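Local coordinates for glycoside hydrolase family 16 protein (Bacteroides ovatus, PDB 7KR6) that probably hydrolyses beta-glucans at internal linkages, as a family 16 endo-glucanase that holds a fluorinated glucose unit and further sugars in its ligand pocket, at residues 111-116 with 198-203; 124-129 with 242-247. The protein carries 1 engineered substitution. All coordinates share one frame; numbering follows the deposited sequence.

Contact 1: 111-116 with 198-203; sequences KIEASI and TYSLDW
Ile112 and Ala114 pair with Leu201 and Tyr199 in an antiparallel strand pair. The pair belongs to the beta-sandwich jelly roll expected for glycoside hydrolase family 16. The two short strand axes run at 164°. Ile112 and Leu201 satisfy each other's backbone N and O, and the Leu201 N to Ile112 O bond is 2.8 Å long. Ala114 and Tyr199 repeat the pattern, with 3.0 Å from Ala114 N to Tyr199 O.

The side chains divide between two faces. On one, Ile112 CG2 packs on Leu201 CB, and Ile116 CD1 meets the Tyr199 ring obliquely, 3.8 Å from CD2. Ile147 and Met148 of strand 144-150 add to this apolar layer.

The other face is polar. Ser200 OG donates to Glu113 OE2 over 2.7 Å. It arrives on the anti side of the carboxylate, 23° out of its plane. The same OE2 forms a salt bridge with Lys111 NZ, though the hydrogen bond in it is weak, so it has two partners. Lys111 is extended, with CG anti to its backbone N (chi1 -173°), and its methylenes run past Asp202 OD1. Its NZ stays 4.6 Å from Asp202 OD2. A water spans this gap: it donates to OD2 and accepts a weak bond from NZ. Opposite charges this close would probably favour the ionised forms.

Two more waters bridge the strands. One bridges Ser115 OG and Thr198 OG1. Another lies in the plane of the Tyr199 ring at its edge, 2.7 Å from Tyr199 OH, and donates to Ile116 O at 2.8 Å.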
ATOM      1  N   LYS A 111       5.410  24.806   5.052  1.00 21.28           N
ATOM      2  CA  LYS A 111       4.773  24.370   3.787  1.00 21.69           C
ATOM      3  C   LYS A 111       5.820  24.311   2.689  1.00 22.68           C
ATOM      4  O   LYS A 111       6.588  25.289   2.519  1.00 23.88           O
ATOM      5  CB  LYS A 111       3.669  25.342   3.429  1.00 22.50           C
ATOM      6  CG  LYS A 111       2.833  24.913   2.232  1.00 25.68           C
ATOM      7  CD  LYS A 111       1.732  25.888   1.867  1.00 27.38           C
ATOM      8  CE  LYS A 111       0.714  25.216   0.987  1.00 30.83           C
ATOM      9  NZ  LYS A 111      -0.308  26.176   0.525  1.00 30.26           N
ATOM     10  N   ILE A 112       5.862  23.208   1.924  1.00 22.10           N
ATOM     11  CA  ILE A 112       6.736  23.111   0.746  1.00 19.77           C
ATOM     12  C   ILE A 112       5.827  22.889  -0.474  1.00 20.39           C
ATOM     13  O   ILE A 112       4.776  22.192  -0.339  1.00 22.09           O
ATOM     14  CB  ILE A 112       7.822  22.033   0.872  1.00 21.16           C
ATOM     15  CG1 ILE A 112       8.690  21.996  -0.389  1.00 20.36           C
ATOM     16  CG2 ILE A 112       7.195  20.711   1.244  1.00 21.46           C
ATOM     17  CD1 ILE A 112       9.864  21.091  -0.316  1.00 20.53           C
ATOM     18  N   GLU A 113       6.141  23.565  -1.570  1.00 20.14           N
ATOM     19  CA  GLU A 113       5.387  23.457  -2.826  1.00 20.30           C
ATOM     20  C   GLU A 113       6.361  23.345  -3.992  1.00 20.68           C
ATOM     21  O   GLU A 113       7.446  23.962  -3.978  1.00 20.80           O
ATOM     22  CB  GLU A 113       4.502  24.675  -3.076  1.00 23.14           C
ATOM     23  CG  GLU A 113       3.510  24.915  -1.975  1.00 27.27           C
ATOM     24  CD  GLU A 113       2.454  25.927  -2.340  1.00 32.12           C
ATOM     25  OE1 GLU A 113       2.856  27.073  -2.651  1.00 36.40           O
ATOM     26  OE2 GLU A 113       1.266  25.574  -2.343  1.00 31.37           O
ATOM     27  N   ALA A 114       5.976  22.571  -5.000  1.00 19.84           N
ATOM     28  CA  ALA A 114       6.721  22.498  -6.260  1.00 19.48           C
ATOM     29  C   ALA A 114       5.732  22.440  -7.414  1.00 19.77           C
ATOM     30  O   ALA A 114       4.668  21.828  -7.256  1.00 21.32           O
ATOM     31  CB  ALA A 114       7.654  21.336  -6.285  1.00 19.95           C
ATOM     32  N   SER A 115       6.132  23.028  -8.527  1.00 20.45           N
ATOM     33  CA  SER A 115       5.374  23.040  -9.799  1.00 19.83           C
ATOM     34  C   SER A 115       6.053  22.061 -10.759  1.00 19.41           C
ATOM     35  O   SER A 115       7.262  22.234 -11.095  1.00 21.01           O
ATOM     36  CB  SER A 115       5.283  24.439 -10.372  1.00 21.10           C
ATOM     37  OG  SER A 115       4.609  24.449 -11.620  1.00 20.71           O
ATOM     38  N   ILE A 116       5.311  21.020 -11.137  1.00 19.53           N
ATOM     39  CA  ILE A 116       5.871  19.848 -11.843  1.00 18.77           C
ATOM     40  C   ILE A 116       4.986  19.511 -13.035  1.00 18.99           C
ATOM     41  O   ILE A 116       3.759  19.388 -12.864  1.00 20.42           O
ATOM     42  CB  ILE A 116       5.995  18.638 -10.894  1.00 18.41           C
ATOM     43  CG1 ILE A 116       6.778  18.990  -9.627  1.00 20.78           C
ATOM     44  CG2 ILE A 116       6.630  17.464 -11.596  1.00 19.55           C
ATOM     45  CD1 ILE A 116       6.825  17.868  -8.602  1.00 19.90           C
ATOM     46  N   THR A 198       0.755  22.024  -9.200  1.00 20.73           N
ATOM     47  CA  THR A 198       1.394  22.395  -7.930  1.00 19.20           C
ATOM     48  C   THR A 198       1.133  21.260  -6.937  1.00 20.66           C
ATOM     49  O   THR A 198      -0.056  20.905  -6.697  1.00 21.39           O
ATOM     50  CB  THR A 198       0.864  23.716  -7.386  1.00 22.76           C
ATOM     51  OG1 THR A 198       1.217  24.680  -8.382  1.00 27.57           O
ATOM     52  CG2 THR A 198       1.509  24.087  -6.071  1.00 22.56           C
ATOM     53  N   TYR A 199       2.199  20.742  -6.359  1.00 18.61           N
ATOM     54  CA  TYR A 199       2.169  19.689  -5.323  1.00 17.95           C
ATOM     55  C   TYR A 199       2.620  20.383  -4.038  1.00 19.38           C
ATOM     56  O   TYR A 199       3.715  20.927  -4.048  1.00 19.49           O
ATOM     57  CB  TYR A 199       3.057  18.500  -5.735  1.00 18.01           C
ATOM     58  CG  TYR A 199       2.595  17.896  -7.040  1.00 18.79           C
ATOM     59  CD1 TYR A 199       1.620  16.935  -7.008  1.00 17.95           C
ATOM     60  CD2 TYR A 199       3.045  18.338  -8.278  1.00 19.80           C
ATOM     61  CE1 TYR A 199       1.114  16.386  -8.167  1.00 20.97           C
ATOM     62  CE2 TYR A 199       2.532  17.818  -9.460  1.00 19.20           C
ATOM     63  CZ  TYR A 199       1.571  16.825  -9.391  1.00 21.27           C
ATOM     64  OH  TYR A 199       1.060  16.250 -10.527  1.00 20.71           O
ATOM     65  N   SER A 200       1.775  20.338  -3.008  1.00 19.37           N
ATOM     66  CA  SER A 200       2.006  21.051  -1.727  1.00 20.65           C
ATOM     67  C   SER A 200       1.980  20.067  -0.566  1.00 19.32           C
ATOM     68  O   SER A 200       1.142  19.158  -0.536  1.00 18.37           O
ATOM     69  CB  SER A 200       0.970  22.102  -1.539  1.00 22.21           C
ATOM     70  OG  SER A 200       0.923  22.952  -2.686  1.00 25.99           O
ATOM     71  N   LEU A 201       2.850  20.299   0.407  1.00 19.12           N
ATOM     72  CA  LEU A 201       2.821  19.590   1.697  1.00 17.55           C
ATOM     73  C   LEU A 201       2.778  20.627   2.803  1.00 19.06           C
ATOM     74  O   LEU A 201       3.733  21.437   2.878  1.00 20.44           O
ATOM     75  CB  LEU A 201       4.071  18.732   1.870  1.00 17.79           C
ATOM     76  CG  LEU A 201       4.191  18.088   3.247  1.00 18.56           C
ATOM     77  CD1 LEU A 201       3.209  16.949   3.432  1.00 20.69           C
ATOM     78  CD2 LEU A 201       5.579  17.604   3.492  1.00 18.29           C
ATOM     79  N   ASP A 202       1.745  20.564   3.617  1.00 19.32           N
ATOM     80  CA  ASP A 202       1.640  21.306   4.892  1.00 20.23           C
ATOM     81  C   ASP A 202       2.157  20.386   5.989  1.00 20.95           C
ATOM     82  O   ASP A 202       1.826  19.182   6.005  1.00 21.18           O
ATOM     83  CB  ASP A 202       0.213  21.734   5.156  1.00 20.57           C
ATOM     84  CG  ASP A 202      -0.220  22.954   4.377  1.00 27.44           C
ATOM     85  OD1 ASP A 202       0.386  24.041   4.604  1.00 28.91           O
ATOM     86  OD2 ASP A 202      -1.196  22.832   3.619  1.00 25.69           O
ATOM     87  N   TRP A 203       2.882  20.931   6.952  1.00 21.28           N
ATOM     88  CA  TRP A 203       3.555  20.107   7.973  1.00 18.30           C
ATOM     89  C   TRP A 203       3.537  20.917   9.273  1.00 21.66           C
ATOM     90  O   TRP A 203       4.035  22.058   9.251  1.00 21.56           O
ATOM     91  CB  TRP A 203       4.966  19.807   7.500  1.00 20.02           C
ATOM     92  CG  TRP A 203       5.836  19.035   8.432  1.00 17.56           C
ATOM     93  CD1 TRP A 203       5.518  18.303   9.536  1.00 17.60           C
ATOM     94  CD2 TRP A 203       7.242  18.881   8.223  1.00 18.27           C
ATOM     95  NE1 TRP A 203       6.633  17.669  10.004  1.00 20.84           N
ATOM     96  CE2 TRP A 203       7.719  18.041   9.244  1.00 18.34           C
ATOM     97  CE3 TRP A 203       8.127  19.380   7.271  1.00 19.51           C
ATOM     98  CZ2 TRP A 203       9.068  17.683   9.325  1.00 20.04           C
ATOM     99  CZ3 TRP A 203       9.464  19.032   7.355  1.00 19.53           C
ATOM    100  CH2 TRP A 203       9.922  18.180   8.370  1.00 21.77           C
TER
HETATM  101  O   HOH W   1      -2.555  24.714   2.373  1.00 30.96           O
HETATM  102  O   HOH W   2       2.007  24.464 -11.106  1.00 27.25           O
HETATM  103  O   HOH W   3       2.034  17.163 -12.912  1.00 21.94           O

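Contact 2: 124-129 with 242-247; sequences GLWPAF and GAFTGI. With G2F (2-deoxy-2-fluoro-alpha-D-glucopyranose), chain C.
Trp126 and Phe244 meet face over face in an offset stack; Trp126 belongs to the glycan pocket. The Phe244 ring lies over the five-membered ring of Trp126, with centroids 4.1 Å apart and planes at 18°. Phe244 CD2 sits above the pyrrole side, 3.2 Å from Trp126 NE1. Further along, Phe244 CB makes a CH-pi contact over the six-membered ring, 3.5 Å from its centroid and 14° off the normal. The ring and the CB of one residue thus cover both rings of the indole. Phe244 CG is anti to the backbone N (chi1 178°), which carries the phenyl ring from CB back over the pyrrole.

Thr245 CG2 fills in on the same side, 3.7 Å from Trp126 CB. Gly242, with no side chain, lets its CA come to 4.0 Å from Trp126 CZ3. The loop holds its own shape. Thr245 OG1 donates to Gly242 O and accepts from Ile247 N in an ST turn.

The bound G2F lies across the indole plane from Phe244. Its O6 approaches obliquely, 3.3 Å from Trp126 NE1. Ala128 CB also touches O6 and C6 of this sugar, while Asn61 ND2 hydrogen-bonds to it. Between the two segments the contact is mainly aromatic and apolar, which suggests that dispersion and shape, more than polar bonding, help hold the indole at its angle beside the sugar.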
ATOM      1  N   GLY A 124       5.401   1.945 -16.803  1.00 19.51           N
ATOM      2  CA  GLY A 124       6.526   1.748 -15.884  1.00 19.64           C
ATOM      3  C   GLY A 124       7.276   2.997 -15.434  1.00 20.83           C
ATOM      4  O   GLY A 124       8.197   2.812 -14.609  1.00 20.93           O
ATOM      5  N   LEU A 125       6.902   4.199 -15.835  1.00 19.41           N
ATOM      6  CA  LEU A 125       7.611   5.401 -15.285  1.00 19.77           C
ATOM      7  C   LEU A 125       7.106   5.673 -13.866  1.00 17.98           C
ATOM      8  O   LEU A 125       5.905   5.435 -13.564  1.00 18.64           O
ATOM      9  CB  LEU A 125       7.419   6.595 -16.198  1.00 19.36           C
ATOM     10  CG  LEU A 125       7.844   6.446 -17.669  1.00 22.58           C
ATOM     11  CD1 LEU A 125       7.704   7.785 -18.377  1.00 26.33           C
ATOM     12  CD2 LEU A 125       9.264   5.938 -17.744  1.00 26.29           C
ATOM     13  N   TRP A 126       8.011   6.122 -12.988  1.00 17.88           N
ATOM     14  CA  TRP A 126       7.722   6.323 -11.560  1.00 17.02           C
ATOM     15  C   TRP A 126       8.375   7.610 -11.092  1.00 16.54           C
ATOM     16  O   TRP A 126       9.438   7.596 -10.415  1.00 16.74           O
ATOM     17  CB  TRP A 126       8.198   5.077 -10.816  1.00 17.59           C
ATOM     18  CG  TRP A 126       8.032   5.084  -9.337  1.00 16.91           C
ATOM     19  CD1 TRP A 126       7.283   5.915  -8.550  1.00 18.32           C
ATOM     20  CD2 TRP A 126       8.640   4.131  -8.457  1.00 17.96           C
ATOM     21  NE1 TRP A 126       7.420   5.564  -7.229  1.00 17.65           N
ATOM     22  CE2 TRP A 126       8.256   4.482  -7.150  1.00 18.33           C
ATOM     23  CE3 TRP A 126       9.541   3.071  -8.642  1.00 18.26           C
ATOM     24  CZ2 TRP A 126       8.707   3.778  -6.041  1.00 18.84           C
ATOM     25  CZ3 TRP A 126       9.975   2.368  -7.545  1.00 19.30           C
ATOM     26  CH2 TRP A 126       9.558   2.716  -6.271  1.00 18.79           C
ATOM     27  N   PRO A 127       7.753   8.751 -11.407  1.00 17.53           N
ATOM     28  CA  PRO A 127       8.211  10.045 -10.873  1.00 16.68           C
ATOM     29  C   PRO A 127       7.809  10.211  -9.417  1.00 17.94           C
ATOM     30  O   PRO A 127       6.745   9.709  -9.020  1.00 16.80           O
ATOM     31  CB  PRO A 127       7.403  11.060 -11.659  1.00 17.42           C
ATOM     32  CG  PRO A 127       6.120  10.298 -12.053  1.00 17.11           C
ATOM     33  CD  PRO A 127       6.601   8.890 -12.319  1.00 17.54           C
ATOM     34  N   ALA A 128       8.618  10.960  -8.656  1.00 17.04           N
ATOM     35  CA  ALA A 128       8.289  11.233  -7.243  1.00 15.60           C
ATOM     36  C   ALA A 128       8.900  12.574  -6.796  1.00 14.72           C
ATOM     37  O   ALA A 128       9.945  13.038  -7.345  1.00 17.06           O
ATOM     38  CB  ALA A 128       8.735  10.088  -6.371  1.00 16.46           C
ATOM     39  N   PHE A 129       8.212  13.184  -5.860  1.00 16.23           N
ATOM     40  CA  PHE A 129       8.605  14.397  -5.125  1.00 16.63           C
ATOM     41  C   PHE A 129       8.496  14.018  -3.659  1.00 16.19           C
ATOM     42  O   PHE A 129       7.367  13.687  -3.222  1.00 16.15           O
ATOM     43  CB  PHE A 129       7.659  15.530  -5.528  1.00 16.78           C
ATOM     44  CG  PHE A 129       7.723  16.786  -4.692  1.00 18.42           C
ATOM     45  CD1 PHE A 129       8.926  17.246  -4.145  1.00 19.13           C
ATOM     46  CD2 PHE A 129       6.579  17.517  -4.467  1.00 19.78           C
ATOM     47  CE1 PHE A 129       8.944  18.422  -3.410  1.00 19.66           C
ATOM     48  CE2 PHE A 129       6.593  18.704  -3.749  1.00 18.27           C
ATOM     49  CZ  PHE A 129       7.791  19.146  -3.216  1.00 18.59           C
ATOM     50  N   GLY A 242      10.516  -0.853 -11.171  1.00 19.67           N
ATOM     51  CA  GLY A 242      10.516  -0.989  -9.715  1.00 19.58           C
ATOM     52  C   GLY A 242       9.243  -1.661  -9.237  1.00 20.28           C
ATOM     53  O   GLY A 242       8.190  -1.580  -9.901  1.00 19.97           O
ATOM     54  N   ALA A 243       9.292  -2.210  -8.033  1.00 21.48           N
ATOM     55  CA  ALA A 243       8.177  -2.987  -7.457  1.00 21.61           C
ATOM     56  C   ALA A 243       6.884  -2.168  -7.435  1.00 20.24           C
ATOM     57  O   ALA A 243       5.829  -2.725  -7.709  1.00 21.21           O
ATOM     58  CB  ALA A 243       8.487  -3.452  -6.082  1.00 23.04           C
ATOM     59  N   PHE A 244       6.972  -0.875  -7.121  1.00 19.22           N
ATOM     60  CA  PHE A 244       5.810   0.031  -7.074  1.00 18.64           C
ATOM     61  C   PHE A 244       5.015  -0.024  -8.367  1.00 18.88           C
ATOM     62  O   PHE A 244       3.767   0.045  -8.319  1.00 19.86           O
ATOM     63  CB  PHE A 244       6.341   1.421  -6.774  1.00 17.73           C
ATOM     64  CG  PHE A 244       5.312   2.506  -6.739  1.00 18.75           C
ATOM     65  CD1 PHE A 244       4.541   2.703  -5.603  1.00 20.95           C
ATOM     66  CD2 PHE A 244       5.193   3.355  -7.808  1.00 18.26           C
ATOM     67  CE1 PHE A 244       3.638   3.761  -5.547  1.00 19.78           C
ATOM     68  CE2 PHE A 244       4.320   4.426  -7.736  1.00 19.01           C
ATOM     69  CZ  PHE A 244       3.537   4.616  -6.612  1.00 20.25           C
ATOM     70  N   THR A 245       5.711  -0.132  -9.491  1.00 18.62           N
ATOM     71  CA  THR A 245       5.078  -0.066 -10.835  1.00 18.17           C
ATOM     72  C   THR A 245       4.601  -1.474 -11.255  1.00 20.18           C
ATOM     73  O   THR A 245       3.818  -1.555 -12.217  1.00 21.41           O
ATOM     74  CB  THR A 245       6.049   0.433 -11.890  1.00 18.55           C
ATOM     75  OG1 THR A 245       7.024  -0.583 -12.170  1.00 18.00           O
ATOM     76  CG2 THR A 245       6.760   1.723 -11.530  1.00 17.90           C
ATOM     77  N   GLY A 246       5.059  -2.489 -10.547  1.00 20.29           N
ATOM     78  CA  GLY A 246       4.863  -3.906 -10.870  1.00 21.35           C
ATOM     79  C   GLY A 246       5.685  -4.376 -12.053  1.00 22.53           C
ATOM     80  O   GLY A 246       5.539  -5.570 -12.415  1.00 27.25           O
ATOM     81  N   ILE A 247       6.605  -3.564 -12.558  1.00 20.15           N
ATOM     82  CA  ILE A 247       7.497  -3.930 -13.678  1.00 21.15           C
ATOM     83  C   ILE A 247       8.932  -3.942 -13.192  1.00 20.26           C
ATOM     84  O   ILE A 247       9.467  -2.826 -12.883  1.00 21.34           O
ATOM     85  CB  ILE A 247       7.311  -2.925 -14.808  1.00 21.86           C
ATOM     86  CG1 ILE A 247       5.900  -3.022 -15.380  1.00 22.04           C
ATOM     87  CG2 ILE A 247       8.396  -3.102 -15.850  1.00 22.16           C
ATOM     88  CD1 ILE A 247       5.496  -1.791 -16.156  1.00 23.44           C
TER
HETATM   89  C1  G2F C   1       9.495   6.385  -0.590  1.00 17.26           C
HETATM   90  C2  G2F C   1      10.153   5.051  -0.668  1.00 18.10           C
HETATM   91  C3  G2F C   1      11.433   5.104  -1.477  1.00 17.79           C
HETATM   92  C4  G2F C   1      11.085   5.597  -2.859  1.00 16.81           C
HETATM   93  C5  G2F C   1      10.470   7.020  -2.684  1.00 17.43           C
HETATM   94  C6  G2F C   1      10.120   7.773  -3.946  1.00 18.70           C
HETATM   95  O3  G2F C   1      12.054   3.824  -1.501  1.00 18.78           O
HETATM   96  O4  G2F C   1      12.317   5.593  -3.663  1.00 18.64           O
HETATM   97  O5  G2F C   1       9.280   7.000  -1.870  1.00 18.90           O
HETATM   98  O6  G2F C   1       9.303   6.916  -4.829  1.00 19.33           O
HETATM   99  F2  G2F C   1      10.317   4.545   0.658  1.00 20.54           F

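In the fold
Contacts 1 and 2 have their centres 21 Å apart, on opposite sides of the chain's centre. Their segments alternate along the chain: 111-116, 124-129, 198-203, then 242-247. Strands 112-117 and 125-133 are consecutive. Strand 112-117 pairs with 197-203 and 261-271, whereas 125-133 pairs with 144-150 and 232-240. Phe129, at the end of segment 124-129, packs against Ile112, Ala114 and Ile116. This is consistent with two layers of a jelly roll meeting through their apolar faces. Contact 2 brings the loop after strand 232-240 to the glycan pocket; contact 1 lies farther off, with the Ile116 side chain about 12 Å from the bound G2F.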